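Local coordinates for protein N-acetyltransferase (Staphylococcus aureus subsp. aureus, PDB 4M85) that probably transfers an acetyl group from acetyl-coenzyme A to an amine, as a GNAT-family N-acetyltransferase, at residues D112-I116 and V145-N150; K86-L90 and Y100-L104; K18-V23 and T118-F122. The contacts are given in a common frame with arbitrary orientation. Residue numbers count along the deposited sequence, not the author numbering.

Contact 1 of 3, residues D112-I116 and V145-N150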
ATOM      1  N   ASP A 112      -4.143   7.549 -16.020  1.00 28.51           N
ATOM      2  CA  ASP A 112      -5.259   8.451 -15.669  1.00 28.96           C
ATOM      3  C   ASP A 112      -5.905   8.143 -14.322  1.00 26.23           C
ATOM      4  O   ASP A 112      -7.027   8.606 -14.059  1.00 25.44           O
ATOM      5  CB  ASP A 112      -6.341   8.447 -16.764  1.00 31.30           C
ATOM      6  CG  ASP A 112      -7.034   7.097 -16.917  1.00 33.77           C
ATOM      7  OD1 ASP A 112      -6.391   6.045 -16.701  1.00 33.65           O
ATOM      8  OD2 ASP A 112      -8.226   7.092 -17.300  1.00 37.18           O
ATOM      9  N   GLU A 113      -5.197   7.402 -13.465  1.00 24.18           N
ATOM     10  CA  GLU A 113      -5.731   6.936 -12.173  1.00 23.63           C
ATOM     11  C   GLU A 113      -4.955   7.449 -10.973  1.00 22.92           C
ATOM     12  O   GLU A 113      -3.743   7.605 -11.026  1.00 21.14           O
ATOM     13  CB  GLU A 113      -5.712   5.388 -12.095  1.00 23.70           C
ATOM     14  CG  GLU A 113      -6.543   4.674 -13.150  1.00 23.61           C
ATOM     15  CD  GLU A 113      -6.319   3.186 -13.229  1.00 22.56           C
ATOM     16  OE1 GLU A 113      -5.362   2.628 -12.625  1.00 20.55           O
ATOM     17  OE2 GLU A 113      -7.114   2.560 -13.950  1.00 23.83           O
ATOM     18  N   TYR A 114      -5.678   7.701  -9.881  1.00 23.46           N
ATOM     19  CA  TYR A 114      -5.068   7.814  -8.572  1.00 24.64           C
ATOM     20  C   TYR A 114      -5.157   6.429  -7.913  1.00 22.77           C
ATOM     21  O   TYR A 114      -6.233   6.005  -7.442  1.00 20.73           O
ATOM     22  CB  TYR A 114      -5.731   8.915  -7.763  1.00 26.08           C
ATOM     23  CG  TYR A 114      -4.757   9.621  -6.882  1.00 30.77           C
ATOM     24  CD1 TYR A 114      -4.104  10.779  -7.305  1.00 32.80           C
ATOM     25  CD2 TYR A 114      -4.450   9.104  -5.612  1.00 33.43           C
ATOM     26  CE1 TYR A 114      -3.172  11.409  -6.480  1.00 34.75           C
ATOM     27  CE2 TYR A 114      -3.538   9.731  -4.771  1.00 35.75           C
ATOM     28  CZ  TYR A 114      -2.904  10.879  -5.201  1.00 37.98           C
ATOM     29  OH  TYR A 114      -2.002  11.457  -4.335  1.00 42.92           O
ATOM     30  N   TYR A 115      -4.024   5.723  -7.942  1.00 21.69           N
ATOM     31  CA  TYR A 115      -3.936   4.302  -7.582  1.00 21.12           C
ATOM     32  C   TYR A 115      -3.826   4.098  -6.090  1.00 20.73           C
ATOM     33  O   TYR A 115      -2.957   4.668  -5.431  1.00 19.78           O
ATOM     34  CB  TYR A 115      -2.710   3.641  -8.255  1.00 21.27           C
ATOM     35  CG  TYR A 115      -2.506   2.169  -7.955  1.00 21.50           C
ATOM     36  CD1 TYR A 115      -3.524   1.237  -8.186  1.00 21.50           C
ATOM     37  CD2 TYR A 115      -1.274   1.690  -7.491  1.00 21.49           C
ATOM     38  CE1 TYR A 115      -3.331  -0.112  -7.950  1.00 21.49           C
ATOM     39  CE2 TYR A 115      -1.076   0.350  -7.258  1.00 20.62           C
ATOM     40  CZ  TYR A 115      -2.113  -0.534  -7.477  1.00 20.99           C
ATOM     41  OH  TYR A 115      -1.937  -1.846  -7.246  1.00 21.06           O
ATOM     42  N   ILE A 116      -4.704   3.247  -5.571  1.00 20.53           N
ATOM     43  CA  ILE A 116      -4.659   2.833  -4.194  1.00 20.74           C
ATOM     44  C   ILE A 116      -3.943   1.485  -4.198  1.00 20.91           C
ATOM     45  O   ILE A 116      -4.515   0.468  -4.565  1.00 20.96           O
ATOM     46  CB  ILE A 116      -6.069   2.675  -3.616  1.00 20.76           C
ATOM     47  CG1 ILE A 116      -6.845   3.998  -3.716  1.00 20.01           C
ATOM     48  CG2 ILE A 116      -5.976   2.264  -2.162  1.00 21.27           C
ATOM     49  CD1 ILE A 116      -8.325   3.876  -3.474  1.00 20.01           C
ATOM     50  N   VAL A 145     -11.085  12.990  -9.210  1.00 27.25           N
ATOM     51  CA  VAL A 145     -10.168  12.014  -9.820  1.00 26.70           C
ATOM     52  C   VAL A 145     -10.802  10.640  -9.978  1.00 25.92           C
ATOM     53  O   VAL A 145     -11.821  10.325  -9.354  1.00 27.62           O
ATOM     54  CB  VAL A 145      -8.822  11.871  -9.057  1.00 27.97           C
ATOM     55  CG1 VAL A 145      -8.033  13.172  -9.080  1.00 28.68           C
ATOM     56  CG2 VAL A 145      -9.028  11.423  -7.612  1.00 28.43           C
ATOM     57  N   LYS A 146     -10.180   9.833 -10.825  1.00 25.06           N
ATOM     58  CA  LYS A 146     -10.512   8.421 -10.949  1.00 26.89           C
ATOM     59  C   LYS A 146      -9.570   7.623 -10.068  1.00 26.05           C
ATOM     60  O   LYS A 146      -8.359   7.602 -10.305  1.00 26.98           O
ATOM     61  CB  LYS A 146     -10.389   7.955 -12.404  1.00 28.70           C
ATOM     62  CG  LYS A 146     -10.592   6.454 -12.579  1.00 30.35           C
ATOM     63  CD  LYS A 146     -11.283   6.099 -13.896  1.00 32.32           C
ATOM     64  CE  LYS A 146     -10.400   6.283 -15.121  1.00 34.72           C
ATOM     65  NZ  LYS A 146      -9.163   5.477 -15.015  1.00 38.12           N
ATOM     66  N   TRP A 147     -10.134   6.980  -9.044  1.00 22.53           N
ATOM     67  CA  TRP A 147      -9.373   6.114  -8.168  1.00 20.43           C
ATOM     68  C   TRP A 147      -9.377   4.702  -8.715  1.00 19.59           C
ATOM     69  O   TRP A 147     -10.357   4.242  -9.327  1.00 20.69           O
ATOM     70  CB  TRP A 147      -9.941   6.151  -6.753  1.00 19.90           C
ATOM     71  CG  TRP A 147      -9.975   7.507  -6.138  1.00 18.50           C
ATOM     72  CD1 TRP A 147     -10.958   8.417  -6.260  1.00 18.28           C
ATOM     73  CD2 TRP A 147      -9.001   8.089  -5.263  1.00 18.94           C
ATOM     74  NE1 TRP A 147     -10.666   9.539  -5.557  1.00 17.52           N
ATOM     75  CE2 TRP A 147      -9.471   9.367  -4.921  1.00 18.16           C
ATOM     76  CE3 TRP A 147      -7.785   7.654  -4.736  1.00 18.51           C
ATOM     77  CZ2 TRP A 147      -8.770  10.222  -4.090  1.00 18.36           C
ATOM     78  CZ3 TRP A 147      -7.084   8.503  -3.914  1.00 19.80           C
ATOM     79  CH2 TRP A 147      -7.573   9.788  -3.605  1.00 19.09           C
ATOM     80  N   SER A 148      -8.266   4.014  -8.547  1.00 19.07           N
ATOM     81  CA  SER A 148      -8.189   2.607  -8.922  1.00 18.73           C
ATOM     82  C   SER A 148      -7.551   1.732  -7.842  1.00 19.19           C
ATOM     83  O   SER A 148      -6.852   2.220  -6.960  1.00 19.07           O
ATOM     84  CB  SER A 148      -7.428   2.441 -10.241  1.00 18.19           C
ATOM     85  OG  SER A 148      -6.050   2.675 -10.087  1.00 18.49           O
ATOM     86  N   LEU A 149      -7.817   0.430  -7.928  1.00 19.71           N
ATOM     87  CA  LEU A 149      -7.170  -0.549  -7.079  1.00 19.30           C
ATOM     88  C   LEU A 149      -7.199  -1.920  -7.714  1.00 19.25           C
ATOM     89  O   LEU A 149      -7.927  -2.154  -8.688  1.00 18.14           O
ATOM     90  CB  LEU A 149      -7.758  -0.574  -5.670  1.00 19.54           C
ATOM     91  CG  LEU A 149      -9.194  -0.978  -5.411  1.00 20.80           C
ATOM     92  CD1 LEU A 149      -9.393  -2.484  -5.584  1.00 21.23           C
ATOM     93  CD2 LEU A 149      -9.606  -0.544  -4.001  1.00 21.62           C
ATOM     94  N   ASN A 150      -6.386  -2.804  -7.159  1.00 18.31           N
ATOM     95  CA  ASN A 150      -6.259  -4.169  -7.633  1.00 18.74           C
ATOM     96  C   ASN A 150      -6.608  -5.181  -6.547  1.00 18.82           C
ATOM     97  O   ASN A 150      -5.939  -5.270  -5.536  1.00 18.89           O
ATOM     98  CB  ASN A 150      -4.836  -4.378  -8.121  1.00 19.35           C
ATOM     99  CG  ASN A 150      -4.569  -3.684  -9.441  1.00 18.47           C
ATOM    100  OD1 ASN A 150      -5.398  -3.718 -10.351  1.00 19.87           O
ATOM    101  ND2 ASN A 150      -3.394  -3.073  -9.565  1.00 19.24           N
TER
HETATM  102  O   HOH W   1      -4.489  -2.062  -5.028  1.00 16.92           O

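Contact 2 of 3, residues K86-L90 and Y100-L104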
ATOM      1  N   LYS A  86      11.286   3.849  -8.665  1.00 23.81           N
ATOM      2  CA  LYS A  86      12.724   4.058  -8.889  1.00 22.88           C
ATOM      3  C   LYS A  86      13.388   4.714  -7.685  1.00 21.73           C
ATOM      4  O   LYS A  86      14.571   4.488  -7.419  1.00 21.42           O
ATOM      5  CB  LYS A  86      12.936   4.887 -10.155  1.00 26.20           C
ATOM      6  CG  LYS A  86      14.363   4.943 -10.645  1.00 29.66           C
ATOM      7  CD  LYS A  86      14.397   5.541 -12.044  1.00 33.45           C
ATOM      8  CE  LYS A  86      15.814   5.818 -12.544  1.00 35.21           C
ATOM      9  NZ  LYS A  86      16.691   4.625 -12.400  1.00 36.77           N
ATOM     10  N   ALA A  87      12.631   5.485  -6.912  1.00 20.34           N
ATOM     11  CA  ALA A  87      13.194   6.175  -5.752  1.00 19.47           C
ATOM     12  C   ALA A  87      13.747   5.228  -4.676  1.00 18.49           C
ATOM     13  O   ALA A  87      14.546   5.652  -3.843  1.00 16.67           O
ATOM     14  CB  ALA A  87      12.176   7.142  -5.142  1.00 19.93           C
ATOM     15  N   TRP A  88      13.351   3.953  -4.720  1.00 17.90           N
ATOM     16  CA  TRP A  88      13.952   2.928  -3.896  1.00 17.92           C
ATOM     17  C   TRP A  88      15.493   2.976  -3.937  1.00 18.68           C
ATOM     18  O   TRP A  88      16.162   2.725  -2.926  1.00 16.63           O
ATOM     19  CB  TRP A  88      13.458   1.565  -4.333  1.00 17.93           C
ATOM     20  CG  TRP A  88      13.870   0.441  -3.446  1.00 18.41           C
ATOM     21  CD1 TRP A  88      14.920  -0.414  -3.631  1.00 18.30           C
ATOM     22  CD2 TRP A  88      13.203   0.002  -2.261  1.00 19.08           C
ATOM     23  NE1 TRP A  88      14.955  -1.350  -2.619  1.00 18.90           N
ATOM     24  CE2 TRP A  88      13.915  -1.116  -1.764  1.00 19.22           C
ATOM     25  CE3 TRP A  88      12.075   0.438  -1.569  1.00 18.78           C
ATOM     26  CZ2 TRP A  88      13.531  -1.786  -0.605  1.00 18.71           C
ATOM     27  CZ3 TRP A  88      11.704  -0.220  -0.426  1.00 18.44           C
ATOM     28  CH2 TRP A  88      12.439  -1.321   0.053  1.00 18.35           C
ATOM     29  N   GLU A  89      16.034   3.326  -5.103  1.00 19.01           N
ATOM     30  CA  GLU A  89      17.468   3.408  -5.306  1.00 20.44           C
ATOM     31  C   GLU A  89      18.193   4.517  -4.522  1.00 20.96           C
ATOM     32  O   GLU A  89      19.421   4.481  -4.368  1.00 18.82           O
ATOM     33  CB  GLU A  89      17.738   3.534  -6.794  1.00 22.24           C
ATOM     34  CG  GLU A  89      17.224   2.342  -7.583  1.00 24.38           C
ATOM     35  CD  GLU A  89      17.711   2.336  -9.021  1.00 29.43           C
ATOM     36  OE1 GLU A  89      17.737   3.441  -9.645  1.00 29.58           O
ATOM     37  OE2 GLU A  89      18.075   1.224  -9.502  1.00 30.64           O
ATOM     38  N   LEU A  90      17.443   5.486  -3.998  1.00 21.70           N
ATOM     39  CA  LEU A  90      18.013   6.567  -3.193  1.00 21.00           C
ATOM     40  C   LEU A  90      18.088   6.244  -1.704  1.00 21.82           C
ATOM     41  O   LEU A  90      18.488   7.097  -0.911  1.00 22.36           O
ATOM     42  CB  LEU A  90      17.205   7.859  -3.398  1.00 22.37           C
ATOM     43  CG  LEU A  90      17.003   8.235  -4.890  1.00 24.02           C
ATOM     44  CD1 LEU A  90      16.133   9.466  -5.070  1.00 24.21           C
ATOM     45  CD2 LEU A  90      18.358   8.436  -5.540  1.00 26.16           C
ATOM     46  N   TYR A 100      18.841  -7.142  -5.272  1.00 35.04           N
ATOM     47  CA  TYR A 100      17.533  -7.567  -5.782  1.00 35.15           C
ATOM     48  C   TYR A 100      16.855  -6.568  -6.724  1.00 33.57           C
ATOM     49  O   TYR A 100      15.875  -6.905  -7.379  1.00 35.14           O
ATOM     50  CB  TYR A 100      16.619  -7.955  -4.627  1.00 37.56           C
ATOM     51  CG  TYR A 100      16.948  -9.333  -4.114  1.00 42.48           C
ATOM     52  CD1 TYR A 100      17.960  -9.527  -3.170  1.00 47.15           C
ATOM     53  CD2 TYR A 100      16.288 -10.451  -4.605  1.00 44.95           C
ATOM     54  CE1 TYR A 100      18.280 -10.798  -2.710  1.00 49.89           C
ATOM     55  CE2 TYR A 100      16.602 -11.726  -4.154  1.00 49.89           C
ATOM     56  CZ  TYR A 100      17.596 -11.896  -3.206  1.00 50.94           C
ATOM     57  OH  TYR A 100      17.907 -13.160  -2.755  1.00 56.24           O
ATOM     58  N   GLY A 101      17.389  -5.359  -6.830  1.00 30.36           N
ATOM     59  CA  GLY A 101      16.715  -4.313  -7.565  1.00 30.10           C
ATOM     60  C   GLY A 101      15.527  -3.821  -6.747  1.00 28.10           C
ATOM     61  O   GLY A 101      15.379  -4.154  -5.573  1.00 27.60           O
ATOM     62  N   THR A 102      14.678  -3.028  -7.367  1.00 25.93           N
ATOM     63  CA  THR A 102      13.588  -2.415  -6.652  1.00 25.69           C
ATOM     64  C   THR A 102      12.485  -3.488  -6.450  1.00 25.40           C
ATOM     65  O   THR A 102      12.333  -4.408  -7.265  1.00 23.90           O
ATOM     66  CB  THR A 102      13.093  -1.118  -7.338  1.00 25.96           C
ATOM     67  OG1 THR A 102      12.321  -1.423  -8.502  1.00 26.37           O
ATOM     68  CG2 THR A 102      14.269  -0.215  -7.717  1.00 26.43           C
ATOM     69  N   PRO A 103      11.752  -3.395  -5.335  1.00 23.56           N
ATOM     70  CA  PRO A 103      10.830  -4.462  -4.900  1.00 21.96           C
ATOM     71  C   PRO A 103       9.592  -4.663  -5.767  1.00 21.08           C
ATOM     72  O   PRO A 103       9.054  -5.768  -5.782  1.00 19.79           O
ATOM     73  CB  PRO A 103      10.400  -4.039  -3.487  1.00 23.09           C
ATOM     74  CG  PRO A 103      11.013  -2.723  -3.216  1.00 23.52           C
ATOM     75  CD  PRO A 103      11.858  -2.285  -4.374  1.00 23.37           C
ATOM     76  N   LEU A 104       9.156  -3.629  -6.494  1.00 20.07           N
ATOM     77  CA  LEU A 104       7.905  -3.699  -7.255  1.00 18.99           C
ATOM     78  C   LEU A 104       8.014  -3.037  -8.642  1.00 19.33           C
ATOM     79  O   LEU A 104       7.406  -2.002  -8.869  1.00 18.21           O
ATOM     80  CB  LEU A 104       6.774  -3.065  -6.414  1.00 19.71           C
ATOM     81  CG  LEU A 104       6.211  -3.840  -5.210  1.00 19.76           C
ATOM     82  CD1 LEU A 104       5.495  -2.891  -4.255  1.00 20.13           C
ATOM     83  CD2 LEU A 104       5.254  -4.954  -5.627  1.00 18.54           C
TER
HETATM   84  O   HOH W   2      16.706  -3.496  -3.507  1.00 25.96           O

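Contact 3 of 3, residues K18-V23 and T118-F122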
ATOM      1  N   LYS A  18       5.699  -2.781   9.087  1.00 19.31           N
ATOM      2  CA  LYS A  18       5.220  -4.123   9.422  1.00 20.02           C
ATOM      3  C   LYS A  18       4.032  -4.486   8.547  1.00 19.43           C
ATOM      4  O   LYS A  18       3.960  -5.600   8.016  1.00 19.21           O
ATOM      5  CB  LYS A  18       4.871  -4.194  10.905  1.00 21.98           C
ATOM      6  CG  LYS A  18       6.077  -4.027  11.810  1.00 24.54           C
ATOM      7  CD  LYS A  18       5.653  -4.163  13.268  1.00 28.56           C
ATOM      8  CE  LYS A  18       6.690  -3.591  14.220  1.00 32.59           C
ATOM      9  NZ  LYS A  18       6.192  -3.684  15.626  1.00 37.39           N
ATOM     10  N   LEU A  19       3.131  -3.523   8.354  1.00 18.64           N
ATOM     11  CA  LEU A  19       1.954  -3.727   7.505  1.00 18.49           C
ATOM     12  C   LEU A  19       2.345  -4.049   6.060  1.00 19.23           C
ATOM     13  O   LEU A  19       1.840  -5.015   5.485  1.00 17.89           O
ATOM     14  CB  LEU A  19       1.038  -2.497   7.551  1.00 18.01           C
ATOM     15  CG  LEU A  19       0.159  -2.319   8.799  1.00 18.96           C
ATOM     16  CD1 LEU A  19      -0.392  -0.899   8.915  1.00 19.18           C
ATOM     17  CD2 LEU A  19      -0.997  -3.333   8.842  1.00 19.12           C
ATOM     18  N   VAL A  20       3.240  -3.232   5.482  1.00 18.91           N
ATOM     19  CA  VAL A  20       3.707  -3.424   4.104  1.00 18.57           C
ATOM     20  C   VAL A  20       4.455  -4.752   4.021  1.00 18.54           C
ATOM     21  O   VAL A  20       4.251  -5.519   3.113  1.00 17.08           O
ATOM     22  CB  VAL A  20       4.629  -2.250   3.639  1.00 19.02           C
ATOM     23  CG1 VAL A  20       5.324  -2.557   2.307  1.00 19.24           C
ATOM     24  CG2 VAL A  20       3.827  -0.955   3.529  1.00 18.70           C
ATOM     25  N   TYR A  21       5.316  -5.019   4.988  1.00 21.23           N
ATOM     26  CA  TYR A  21       6.035  -6.284   5.018  1.00 23.04           C
ATOM     27  C   TYR A  21       5.070  -7.475   4.914  1.00 25.07           C
ATOM     28  O   TYR A  21       5.310  -8.428   4.160  1.00 25.27           O
ATOM     29  CB  TYR A  21       6.883  -6.405   6.295  1.00 23.99           C
ATOM     30  CG  TYR A  21       7.720  -7.645   6.283  1.00 24.15           C
ATOM     31  CD1 TYR A  21       7.300  -8.825   6.913  1.00 24.92           C
ATOM     32  CD2 TYR A  21       8.926  -7.653   5.606  1.00 24.23           C
ATOM     33  CE1 TYR A  21       8.077  -9.982   6.855  1.00 25.65           C
ATOM     34  CE2 TYR A  21       9.702  -8.792   5.534  1.00 24.65           C
ATOM     35  CZ  TYR A  21       9.283  -9.951   6.156  1.00 26.17           C
ATOM     36  OH  TYR A  21      10.115 -11.053   6.054  1.00 26.70           O
ATOM     37  N   MET A  22       3.990  -7.438   5.691  1.00 28.18           N
ATOM     38  CA  MET A  22       3.006  -8.540   5.679  1.00 30.14           C
ATOM     39  C   MET A  22       2.389  -8.706   4.302  1.00 28.18           C
ATOM     40  O   MET A  22       2.219  -9.824   3.811  1.00 28.44           O
ATOM     41  CB  MET A  22       1.906  -8.306   6.713  1.00 34.00           C
ATOM     42  CG  MET A  22       2.228  -8.856   8.097  1.00 37.95           C
ATOM     43  SD  MET A  22       1.248  -8.041   9.361  1.00 48.60           S
ATOM     44  CE  MET A  22      -0.382  -7.894   8.577  1.00 46.63           C
ATOM     45  N   VAL A  23       2.063  -7.594   3.659  1.00 27.25           N
ATOM     46  CA  VAL A  23       1.493  -7.661   2.332  1.00 26.30           C
ATOM     47  C   VAL A  23       2.505  -8.271   1.356  1.00 26.71           C
ATOM     48  O   VAL A  23       2.147  -9.140   0.553  1.00 26.57           O
ATOM     49  CB  VAL A  23       1.025  -6.278   1.837  1.00 27.44           C
ATOM     50  CG1 VAL A  23       0.608  -6.342   0.372  1.00 27.14           C
ATOM     51  CG2 VAL A  23      -0.147  -5.792   2.678  1.00 28.02           C
ATOM     52  N   THR A 118      -2.388  -0.158  -1.496  1.00 20.17           N
ATOM     53  CA  THR A 118      -2.396  -0.970  -0.281  1.00 21.37           C
ATOM     54  C   THR A 118      -3.475  -0.491   0.702  1.00 20.10           C
ATOM     55  O   THR A 118      -3.596   0.710   0.943  1.00 20.05           O
ATOM     56  CB  THR A 118      -1.023  -0.878   0.464  1.00 23.09           C
ATOM     57  OG1 THR A 118       0.043  -1.317  -0.378  1.00 23.81           O
ATOM     58  CG2 THR A 118      -1.031  -1.730   1.678  1.00 23.55           C
ATOM     59  N   ILE A 119      -4.266  -1.431   1.229  1.00 19.25           N
ATOM     60  CA  ILE A 119      -5.145  -1.184   2.375  1.00 20.13           C
ATOM     61  C   ILE A 119      -4.891  -2.287   3.360  1.00 19.02           C
ATOM     62  O   ILE A 119      -5.191  -3.430   3.057  1.00 19.62           O
ATOM     63  CB  ILE A 119      -6.648  -1.223   2.031  1.00 20.30           C
ATOM     64  CG1 ILE A 119      -6.974  -0.237   0.936  1.00 20.94           C
ATOM     65  CG2 ILE A 119      -7.450  -0.893   3.277  1.00 20.71           C
ATOM     66  CD1 ILE A 119      -8.391  -0.343   0.404  1.00 22.02           C
ATOM     67  N   ALA A 120      -4.329  -1.959   4.528  1.00 19.73           N
ATOM     68  CA  ALA A 120      -3.833  -2.986   5.439  1.00 19.45           C
ATOM     69  C   ALA A 120      -4.231  -2.715   6.885  1.00 18.59           C
ATOM     70  O   ALA A 120      -4.237  -1.572   7.339  1.00 18.44           O
ATOM     71  CB  ALA A 120      -2.311  -3.119   5.308  1.00 19.35           C
ATOM     72  N   THR A 121      -4.569  -3.775   7.613  1.00 19.17           N
ATOM     73  CA  THR A 121      -4.970  -3.634   9.021  1.00 19.04           C
ATOM     74  C   THR A 121      -4.214  -4.672   9.842  1.00 19.03           C
ATOM     75  O   THR A 121      -4.088  -5.810   9.419  1.00 18.80           O
ATOM     76  CB  THR A 121      -6.507  -3.824   9.206  1.00 19.15           C
ATOM     77  OG1 THR A 121      -7.216  -2.993   8.293  1.00 21.65           O
ATOM     78  CG2 THR A 121      -6.965  -3.423  10.598  1.00 18.91           C
ATOM     79  N   PHE A 122      -3.714  -4.282  11.014  1.00 19.43           N
ATOM     80  CA  PHE A 122      -3.160  -5.260  11.954  1.00 20.27           C
ATOM     81  C   PHE A 122      -4.245  -6.238  12.442  1.00 22.06           C
ATOM     82  O   PHE A 122      -5.396  -5.855  12.697  1.00 20.47           O
ATOM     83  CB  PHE A 122      -2.504  -4.578  13.153  1.00 20.08           C
ATOM     84  CG  PHE A 122      -1.182  -3.936  12.845  1.00 19.65           C
ATOM     85  CD1 PHE A 122      -0.089  -4.718  12.479  1.00 18.93           C
ATOM     86  CD2 PHE A 122      -1.038  -2.553  12.914  1.00 19.17           C
ATOM     87  CE1 PHE A 122       1.134  -4.133  12.204  1.00 18.66           C
ATOM     88  CE2 PHE A 122       0.180  -1.956  12.628  1.00 19.59           C
ATOM     89  CZ  PHE A 122       1.266  -2.747  12.280  1.00 19.37           C
TER

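Contact 1 of 3, residues D112-I116 and V145-N150
Ser-148 OG donates a hydrogen bond of 2.6 Å to Glu-113 OE1, the shortest polar link between these two parallel strands of the GNAT sheet, which helix 130-140 joins as a beta-alpha-beta unit. Lys-146 NZ sits 3.0 Å from Asp-112 OD2 in a salt bridge whose hydrogen bond is weak; Lys-146 NZ to Glu-113 OE2 is a long bridge of 3.7 Å, and His-182 also bonds this Glu-113 oxygen. Asn-150 ND2 donates to Tyr-115 OH at 3.0 Å, a hydroxyl that also bonds Glu-108, while Asn-150 OD1 bonds His-182.

The parallel register follows from alternating bonds: Tyr-114 N to Lys-146 O (2.7 Å), Ser-148 N to Tyr-114 O (3.1 Å) and Ile-116 N to Ser-148 O (2.8 Å). The short strand axes run at 33°, 4.5 Å apart at closest approach. Next, Ile-116 O and Asn-150 N stand 4.6 Å apart; a water accepts from Asn-150 N at 2.9 Å and lies 2.6 Å from Ile-116 O, consistent with the splayed parallel pair that admits acetyl-coenzyme A in GNAT enzymes.

Helix 130-140 covers Ile-116 and Trp-147, and Tyr-114 CB makes a CH-pi contact 4.2 Å from the centroid of Trp-147's six-membered ring.

Contact 2 of 3, residues K86-L90 and Y100-L104
Lys-86, in helix 81-86, turns its CA-to-CB bond away from residues 100-104. Its amino group works within its own segment instead: Lys-86 NZ donates to Glu-89 OE1 at 3.2 Å as part of a salt bridge, and Lys-86 O accepts Glu-89 N at 3.0 Å. The same i to i+3 spacing recurs where Leu-90 N reaches Ala-87 O at 2.9 Å, consistent with the 3-10 turn of residues 88-90.

That turn presents Trp-88 to the other segment. Pro-103 CD stands 3.4 Å from the centroid of the five-membered ring of Trp-88 and only 8° off its normal, which makes this a clear CH-pi contact over the indole face. Tyr-53 packs edge-to-face with the same indole, and Ala-43 and Ser-47 of helix 37-49 also touch it. The arrangement lies in the long connection between strands 68-77 and 114-121 of the GNAT sheet, where a 3-10 turn and an irregular segment pack together without a direct hydrogen bond. A water bridges them, accepting from Trp-88 NE1 at 2.9 Å and donating to Gly-101 O at 2.5 Å. Gly-101 has phi 74°, a backbone conformation that favours glycine. Trp-88 CB also meets Thr-102 CG2 at 3.9 Å.

Next in sequence, Glu-89 brings CG to 3.9 Å from Thr-102 CG2, while the hydroxyl of this threonine hydrogen-bonds Glu-85.

Contact 3 of 3, residues K18-V23 and T118-F122
Thr-118 opens this part of strand 114-121 with its CA-to-CB bond directed toward the helix, and its CG2 lies 4.3 Å from Val-23 CG2. Ile-119 points away, to the side of the sheet where Ala-131 of helix 130-140 meets it. This alternation is the geometric sign of a strand with a helix packed on each face of the sheet, as in the GNAT fold: helix 13-26 on one face and helix 130-140 on the other. Hydrogen bonds from the backbone of Thr-118 and Ala-120 to Ile-74 and Cys-72 tie the strand to its neighbour 68-77.

Ala-120 and Leu-19 form the nearest CA pair, 6.2 Å apart. The small methyl allows this close packing: Ala-120 CB is 3.8 Å from Leu-19 CD2 and 4.3 Å from Val-23 CG2. Locally the helix crosses the strand at 109°, with the segment axes 8.5 Å apart at closest approach.

Thr-121 turns its side chain away, but its backbone still touches the helix, with C 3.6 Å from Leu-19 CD2 and O 4.3 Å from Met-22 CE. That carbonyl oxygen also accepts a hydrogen bond from Arg-126. At Phe-122 the ring covers Leu-19, whose CD2 lies 3.9 Å from the ring centroid and 4° off the normal, a CH-pi contact; Lys-18 CB approaches the ring edge, 4.0 Å from Phe-122 CE1. No hydrogen bond or salt bridge crosses the 372 Å² interface, so the packing rests on van der Waals, CH-pi and hydrophobic contact, while backbone polar groups of the strand bond to strand 68-77.

Contacts 1 and 3 both use strand 114-121, contact 1 near its beginning and contact 3 toward its end, with centres 19 Å apart. Contact 1 pairs this strand with 147-152 within the mixed sheet, whereas contact 3 lays helix 13-26 on the sheet; their segments alternate along the chain. Contact 2 closes before contact 1 opens and is nested inside the loop closed by contact 3. Its centre is 22 Å from that of contact 1 and 19 Å from that of contact 3, and it touches neither. Strand 114-121 thus takes part both in the parallel pair and in the packing against helix 13-26, while contact 2 lies in the connection between strands 68-77 and 114-121.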